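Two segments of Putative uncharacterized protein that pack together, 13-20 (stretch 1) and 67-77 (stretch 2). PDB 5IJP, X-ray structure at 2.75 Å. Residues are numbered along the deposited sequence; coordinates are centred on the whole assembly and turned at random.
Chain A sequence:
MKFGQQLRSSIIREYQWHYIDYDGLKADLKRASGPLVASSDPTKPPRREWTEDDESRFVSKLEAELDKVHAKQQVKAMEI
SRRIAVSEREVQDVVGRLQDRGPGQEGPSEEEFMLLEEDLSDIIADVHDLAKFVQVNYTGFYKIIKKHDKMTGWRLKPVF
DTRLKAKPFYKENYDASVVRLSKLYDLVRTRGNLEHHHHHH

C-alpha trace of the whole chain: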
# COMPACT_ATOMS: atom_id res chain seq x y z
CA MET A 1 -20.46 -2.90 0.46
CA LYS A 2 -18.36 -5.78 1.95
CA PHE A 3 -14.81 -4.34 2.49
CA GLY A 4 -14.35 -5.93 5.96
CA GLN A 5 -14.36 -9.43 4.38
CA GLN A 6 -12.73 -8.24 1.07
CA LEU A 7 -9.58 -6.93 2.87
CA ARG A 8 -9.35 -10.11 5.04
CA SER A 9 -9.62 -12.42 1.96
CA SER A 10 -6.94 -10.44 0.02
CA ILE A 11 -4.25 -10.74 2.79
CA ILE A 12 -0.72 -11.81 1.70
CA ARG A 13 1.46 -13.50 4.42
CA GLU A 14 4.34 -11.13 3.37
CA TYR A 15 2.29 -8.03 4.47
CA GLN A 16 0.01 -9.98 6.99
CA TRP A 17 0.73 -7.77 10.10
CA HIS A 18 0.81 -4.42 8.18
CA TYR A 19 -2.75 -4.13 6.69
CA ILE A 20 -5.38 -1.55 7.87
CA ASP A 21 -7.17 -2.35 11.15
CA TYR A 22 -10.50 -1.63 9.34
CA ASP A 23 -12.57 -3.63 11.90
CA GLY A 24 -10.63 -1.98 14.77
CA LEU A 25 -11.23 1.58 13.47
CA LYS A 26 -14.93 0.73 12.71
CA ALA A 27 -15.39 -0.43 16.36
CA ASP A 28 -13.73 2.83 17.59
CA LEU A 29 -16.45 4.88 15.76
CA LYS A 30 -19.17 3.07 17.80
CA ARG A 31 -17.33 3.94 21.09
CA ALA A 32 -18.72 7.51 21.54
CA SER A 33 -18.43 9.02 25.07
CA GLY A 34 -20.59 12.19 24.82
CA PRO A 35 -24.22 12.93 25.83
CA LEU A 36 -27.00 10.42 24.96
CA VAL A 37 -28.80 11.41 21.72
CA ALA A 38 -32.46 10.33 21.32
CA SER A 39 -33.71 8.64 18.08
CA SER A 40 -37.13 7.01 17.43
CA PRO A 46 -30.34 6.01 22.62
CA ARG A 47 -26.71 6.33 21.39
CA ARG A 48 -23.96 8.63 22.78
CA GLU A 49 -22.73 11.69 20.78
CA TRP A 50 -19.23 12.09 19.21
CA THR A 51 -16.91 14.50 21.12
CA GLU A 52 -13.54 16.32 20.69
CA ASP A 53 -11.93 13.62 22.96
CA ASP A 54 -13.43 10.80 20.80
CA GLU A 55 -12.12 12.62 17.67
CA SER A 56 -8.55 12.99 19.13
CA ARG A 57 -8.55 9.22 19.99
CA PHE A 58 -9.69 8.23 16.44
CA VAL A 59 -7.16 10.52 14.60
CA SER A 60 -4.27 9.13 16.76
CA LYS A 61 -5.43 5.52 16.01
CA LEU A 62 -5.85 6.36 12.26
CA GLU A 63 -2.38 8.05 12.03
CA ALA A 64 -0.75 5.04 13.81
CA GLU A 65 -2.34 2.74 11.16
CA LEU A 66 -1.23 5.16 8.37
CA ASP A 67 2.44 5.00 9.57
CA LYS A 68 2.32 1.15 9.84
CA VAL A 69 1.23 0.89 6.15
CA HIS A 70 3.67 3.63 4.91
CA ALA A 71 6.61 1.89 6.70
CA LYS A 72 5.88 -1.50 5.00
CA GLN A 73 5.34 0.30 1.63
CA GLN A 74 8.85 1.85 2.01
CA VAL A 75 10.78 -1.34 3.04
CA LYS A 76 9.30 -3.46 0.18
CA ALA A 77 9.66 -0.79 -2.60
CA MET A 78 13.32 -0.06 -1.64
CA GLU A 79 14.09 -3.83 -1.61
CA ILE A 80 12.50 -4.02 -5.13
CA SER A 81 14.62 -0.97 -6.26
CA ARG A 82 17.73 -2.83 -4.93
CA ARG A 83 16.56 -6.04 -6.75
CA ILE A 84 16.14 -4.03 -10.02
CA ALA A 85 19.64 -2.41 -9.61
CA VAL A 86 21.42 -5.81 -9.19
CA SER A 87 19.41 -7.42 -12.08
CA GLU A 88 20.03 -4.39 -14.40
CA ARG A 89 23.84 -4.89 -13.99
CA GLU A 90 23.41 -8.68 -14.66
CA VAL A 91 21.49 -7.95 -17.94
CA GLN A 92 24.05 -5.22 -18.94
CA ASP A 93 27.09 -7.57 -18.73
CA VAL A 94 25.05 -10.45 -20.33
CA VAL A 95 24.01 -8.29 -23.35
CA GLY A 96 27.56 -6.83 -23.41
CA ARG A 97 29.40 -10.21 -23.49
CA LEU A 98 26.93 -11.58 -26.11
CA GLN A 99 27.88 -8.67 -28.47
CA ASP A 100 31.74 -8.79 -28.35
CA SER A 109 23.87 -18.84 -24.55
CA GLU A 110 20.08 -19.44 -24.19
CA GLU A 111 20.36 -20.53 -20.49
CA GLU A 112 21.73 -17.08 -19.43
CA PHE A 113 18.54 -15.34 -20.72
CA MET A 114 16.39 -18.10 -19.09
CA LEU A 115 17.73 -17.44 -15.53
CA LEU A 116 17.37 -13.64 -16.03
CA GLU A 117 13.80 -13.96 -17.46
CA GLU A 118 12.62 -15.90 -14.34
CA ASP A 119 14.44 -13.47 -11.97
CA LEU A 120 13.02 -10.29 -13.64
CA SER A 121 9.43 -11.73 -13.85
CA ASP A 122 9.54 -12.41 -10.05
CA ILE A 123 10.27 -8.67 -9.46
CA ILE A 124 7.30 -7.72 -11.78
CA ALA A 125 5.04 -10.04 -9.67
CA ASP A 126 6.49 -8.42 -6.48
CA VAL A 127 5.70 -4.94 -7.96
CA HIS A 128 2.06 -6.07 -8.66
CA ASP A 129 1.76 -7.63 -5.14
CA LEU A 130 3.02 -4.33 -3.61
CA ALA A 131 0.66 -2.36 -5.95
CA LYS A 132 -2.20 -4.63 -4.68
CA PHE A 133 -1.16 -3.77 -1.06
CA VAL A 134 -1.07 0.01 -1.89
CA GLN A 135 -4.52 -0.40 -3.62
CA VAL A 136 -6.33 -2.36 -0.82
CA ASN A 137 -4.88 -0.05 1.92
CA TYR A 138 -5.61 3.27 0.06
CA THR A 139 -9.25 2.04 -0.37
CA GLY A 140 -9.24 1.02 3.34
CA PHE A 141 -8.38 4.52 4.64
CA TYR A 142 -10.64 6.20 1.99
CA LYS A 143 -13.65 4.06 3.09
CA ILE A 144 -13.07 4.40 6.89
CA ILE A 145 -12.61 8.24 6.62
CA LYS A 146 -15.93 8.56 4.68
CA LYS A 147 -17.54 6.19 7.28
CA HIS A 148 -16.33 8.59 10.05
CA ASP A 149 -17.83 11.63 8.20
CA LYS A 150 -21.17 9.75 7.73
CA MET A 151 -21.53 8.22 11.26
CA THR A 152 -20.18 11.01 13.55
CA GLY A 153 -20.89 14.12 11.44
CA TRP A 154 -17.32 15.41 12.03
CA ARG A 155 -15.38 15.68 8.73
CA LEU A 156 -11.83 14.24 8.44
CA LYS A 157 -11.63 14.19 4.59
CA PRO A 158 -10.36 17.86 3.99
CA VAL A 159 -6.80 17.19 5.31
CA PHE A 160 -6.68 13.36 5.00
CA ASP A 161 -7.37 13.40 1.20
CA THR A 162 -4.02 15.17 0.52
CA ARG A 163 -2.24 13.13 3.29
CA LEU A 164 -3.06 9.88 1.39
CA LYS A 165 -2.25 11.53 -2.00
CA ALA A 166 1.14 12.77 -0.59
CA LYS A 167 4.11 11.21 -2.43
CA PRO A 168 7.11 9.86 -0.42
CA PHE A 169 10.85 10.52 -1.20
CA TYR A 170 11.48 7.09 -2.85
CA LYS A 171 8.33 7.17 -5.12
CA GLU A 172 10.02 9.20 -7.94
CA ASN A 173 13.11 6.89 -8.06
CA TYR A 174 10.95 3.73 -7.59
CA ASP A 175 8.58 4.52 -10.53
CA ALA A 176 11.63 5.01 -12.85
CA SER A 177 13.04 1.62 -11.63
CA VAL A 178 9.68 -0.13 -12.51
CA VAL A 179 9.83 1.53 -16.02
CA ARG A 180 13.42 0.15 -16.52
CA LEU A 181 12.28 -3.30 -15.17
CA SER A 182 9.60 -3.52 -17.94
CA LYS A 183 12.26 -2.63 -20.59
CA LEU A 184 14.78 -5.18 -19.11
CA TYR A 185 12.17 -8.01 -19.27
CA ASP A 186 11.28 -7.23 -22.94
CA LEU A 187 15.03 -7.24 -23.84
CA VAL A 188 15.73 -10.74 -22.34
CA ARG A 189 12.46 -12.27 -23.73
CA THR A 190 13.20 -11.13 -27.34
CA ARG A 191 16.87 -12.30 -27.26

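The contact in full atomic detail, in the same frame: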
# COMPACT_ATOMS: atom_id res chain seq x y z
N ARG A 13 0.64 -13.18 3.24
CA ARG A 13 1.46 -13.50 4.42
C ARG A 13 2.70 -12.60 4.57
O ARG A 13 3.18 -12.41 5.70
CB ARG A 13 1.86 -14.99 4.42
CG ARG A 13 0.69 -15.95 4.61
CD ARG A 13 0.65 -16.54 6.00
NE ARG A 13 -0.35 -17.61 6.11
CZ ARG A 13 -1.60 -17.45 6.53
NH1 ARG A 13 -2.02 -16.25 6.91
NH2 ARG A 13 -2.43 -18.48 6.59
N GLU A 14 3.20 -12.05 3.45
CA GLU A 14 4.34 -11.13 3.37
C GLU A 14 4.02 -9.79 4.07
O GLU A 14 4.88 -9.23 4.75
CB GLU A 14 4.74 -10.93 1.89
CG GLU A 14 5.69 -9.78 1.58
CD GLU A 14 7.09 -9.88 2.16
OE1 GLU A 14 7.81 -10.85 1.83
OE2 GLU A 14 7.48 -8.96 2.92
N TYR A 15 2.77 -9.30 3.90
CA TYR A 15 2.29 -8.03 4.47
C TYR A 15 1.27 -8.23 5.62
O TYR A 15 0.78 -7.24 6.16
CB TYR A 15 1.68 -7.15 3.37
CG TYR A 15 2.49 -7.01 2.10
CD1 TYR A 15 3.44 -6.00 1.96
CD2 TYR A 15 2.27 -7.85 1.01
CE1 TYR A 15 4.19 -5.86 0.79
CE2 TYR A 15 3.01 -7.72 -0.16
CZ TYR A 15 3.97 -6.72 -0.27
OH TYR A 15 4.69 -6.59 -1.43
N GLN A 16 0.98 -9.50 5.99
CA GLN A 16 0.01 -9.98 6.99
C GLN A 16 -0.23 -9.06 8.21
O GLN A 16 -1.39 -8.79 8.53
CB GLN A 16 0.40 -11.39 7.48
CG GLN A 16 -0.79 -12.22 7.99
CD GLN A 16 -0.41 -13.54 8.63
OE1 GLN A 16 0.72 -14.02 8.53
NE2 GLN A 16 -1.38 -14.16 9.30
N TRP A 17 0.83 -8.61 8.89
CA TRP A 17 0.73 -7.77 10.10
C TRP A 17 0.79 -6.25 9.83
O TRP A 17 0.90 -5.47 10.78
CB TRP A 17 1.83 -8.16 11.10
CG TRP A 17 1.72 -9.56 11.64
CD1 TRP A 17 2.32 -10.68 11.14
CD2 TRP A 17 1.00 -9.97 12.81
NE1 TRP A 17 2.01 -11.77 11.92
CE2 TRP A 17 1.20 -11.36 12.95
CE3 TRP A 17 0.20 -9.30 13.75
CZ2 TRP A 17 0.62 -12.10 13.99
CZ3 TRP A 17 -0.37 -10.03 14.78
CH2 TRP A 17 -0.16 -11.41 14.90
N HIS A 18 0.69 -5.83 8.55
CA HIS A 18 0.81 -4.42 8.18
C HIS A 18 -0.41 -3.83 7.44
O HIS A 18 -0.36 -2.67 7.02
CB HIS A 18 2.10 -4.19 7.39
CG HIS A 18 3.32 -4.63 8.12
ND1 HIS A 18 3.79 -5.93 8.03
CD2 HIS A 18 4.11 -3.94 8.98
CE1 HIS A 18 4.86 -5.99 8.81
NE2 HIS A 18 5.09 -4.81 9.40
N TYR A 19 -1.51 -4.60 7.32
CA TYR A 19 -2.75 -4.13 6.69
C TYR A 19 -3.52 -3.19 7.63
O TYR A 19 -3.20 -3.13 8.82
CB TYR A 19 -3.63 -5.31 6.27
CG TYR A 19 -3.13 -6.06 5.05
CD1 TYR A 19 -3.49 -5.66 3.77
CD2 TYR A 19 -2.32 -7.18 5.18
CE1 TYR A 19 -3.04 -6.34 2.64
CE2 TYR A 19 -1.87 -7.88 4.06
CZ TYR A 19 -2.23 -7.45 2.80
OH TYR A 19 -1.78 -8.14 1.69
N ILE A 20 -4.53 -2.47 7.10
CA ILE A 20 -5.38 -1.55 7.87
C ILE A 20 -6.20 -2.32 8.90
O ILE A 20 -6.74 -3.38 8.58
CB ILE A 20 -6.34 -0.68 7.01
CG1 ILE A 20 -6.02 -0.70 5.50
CG2 ILE A 20 -6.43 0.74 7.54
CD1 ILE A 20 -6.89 -1.67 4.71
N ASP A 67 0.98 5.14 9.46
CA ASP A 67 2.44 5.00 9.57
C ASP A 67 2.88 3.55 9.38
O ASP A 67 3.91 3.31 8.76
CB ASP A 67 2.95 5.55 10.91
CG ASP A 67 2.61 7.00 11.19
OD1 ASP A 67 2.41 7.76 10.22
OD2 ASP A 67 2.54 7.37 12.39
N LYS A 68 2.09 2.59 9.92
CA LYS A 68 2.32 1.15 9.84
C LYS A 68 2.31 0.67 8.38
O LYS A 68 3.14 -0.17 8.01
CB LYS A 68 1.27 0.40 10.68
CG LYS A 68 1.56 -1.09 10.89
CD LYS A 68 0.47 -1.79 11.70
CE LYS A 68 -0.74 -2.17 10.88
NZ LYS A 68 -1.79 -2.82 11.71
N VAL A 69 1.38 1.21 7.57
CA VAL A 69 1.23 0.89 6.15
C VAL A 69 2.38 1.54 5.35
O VAL A 69 3.04 0.84 4.58
CB VAL A 69 -0.17 1.30 5.61
CG1 VAL A 69 -0.29 1.02 4.11
CG2 VAL A 69 -1.28 0.58 6.37
N HIS A 70 2.62 2.85 5.57
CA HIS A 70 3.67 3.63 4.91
C HIS A 70 5.09 3.10 5.17
O HIS A 70 5.94 3.24 4.30
CB HIS A 70 3.56 5.12 5.28
CG HIS A 70 2.38 5.83 4.66
ND1 HIS A 70 2.10 7.15 4.97
CD2 HIS A 70 1.46 5.38 3.77
CE1 HIS A 70 1.02 7.46 4.27
NE2 HIS A 70 0.60 6.43 3.53
N ALA A 71 5.32 2.49 6.35
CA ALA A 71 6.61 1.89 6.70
C ALA A 71 6.84 0.62 5.89
O ALA A 71 7.93 0.46 5.33
CB ALA A 71 6.67 1.59 8.19
N LYS A 72 5.82 -0.26 5.78
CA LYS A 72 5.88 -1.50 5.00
C LYS A 72 5.99 -1.22 3.50
O LYS A 72 6.69 -1.94 2.79
CB LYS A 72 4.67 -2.41 5.32
CG LYS A 72 4.76 -3.83 4.73
CD LYS A 72 5.77 -4.72 5.44
CE LYS A 72 6.09 -5.96 4.63
NZ LYS A 72 7.04 -6.85 5.35
N GLN A 73 5.31 -0.15 3.03
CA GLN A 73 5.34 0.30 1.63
C GLN A 73 6.75 0.75 1.24
O GLN A 73 7.17 0.52 0.11
CB GLN A 73 4.35 1.45 1.40
CG GLN A 73 2.90 1.01 1.19
CD GLN A 73 1.94 2.15 0.94
OE1 GLN A 73 2.32 3.32 0.80
NE2 GLN A 73 0.66 1.83 0.88
N GLN A 74 7.48 1.36 2.19
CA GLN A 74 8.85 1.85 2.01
C GLN A 74 9.87 0.71 1.93
O GLN A 74 10.65 0.68 0.98
CB GLN A 74 9.22 2.84 3.13
CG GLN A 74 10.58 3.51 2.93
CD GLN A 74 10.81 4.62 3.91
OE1 GLN A 74 10.18 5.68 3.85
NE2 GLN A 74 11.74 4.41 4.83
N VAL A 75 9.87 -0.20 2.93
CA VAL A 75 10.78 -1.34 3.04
C VAL A 75 10.73 -2.23 1.79
O VAL A 75 11.78 -2.52 1.21
CB VAL A 75 10.57 -2.15 4.36
CG1 VAL A 75 11.54 -3.33 4.45
CG2 VAL A 75 10.71 -1.26 5.59
N LYS A 76 9.51 -2.60 1.35
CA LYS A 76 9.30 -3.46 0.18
C LYS A 76 9.72 -2.81 -1.14
O LYS A 76 10.41 -3.46 -1.93
CB LYS A 76 7.85 -3.98 0.13
CG LYS A 76 7.68 -5.23 -0.74
CD LYS A 76 8.01 -6.53 0.01
CE LYS A 76 8.62 -7.58 -0.89
NZ LYS A 76 7.64 -8.13 -1.87
N ALA A 77 9.33 -1.54 -1.38
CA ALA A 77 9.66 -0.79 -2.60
C ALA A 77 11.17 -0.58 -2.77
O ALA A 77 11.68 -0.71 -3.88
CB ALA A 77 8.94 0.54 -2.63

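Lysines spaced four residues apart on a helix can serve a neighbouring segment with both their aliphatic and their charged parts, and this contact illustrates the principle. Stretch 2 is helical throughout, so Lys 68, Lys 72 and Lys 76 fall on successive turns and direct their CA-to-CB bonds toward stretch 1. That partner contains a type I beta turn from Tyr 15 to His 18, closed by a hydrogen bond from His 18 N to Tyr 15 O (2.8 Å). The backbones come nearest at His 18 and Val 69, whose CA atoms lie 5.7 Å apart; there Val 69 CG2 packs 3.4 Å from His 18 O.

Lys 72 makes the fullest use of its length. Its CD sits over one face of the His 18 ring, 3.6 Å from the ring centroid, in a CH-pi contact, while its CG approaches the edge of the Tyr 15 ring, 3.8 Å from CD1. Beyond these rings, Lys 72 NZ forms a salt bridge with Glu 14 OE2 (3.2 Å) and a weak hydrogen bond to Glu 14 O (3.3 Å). The flanking lysines add one weak hydrogen bond each: Lys 68 NZ donates to Tyr 19 O (3.2 Å), and Lys 76 NZ to Tyr 15 OH (3.4 Å).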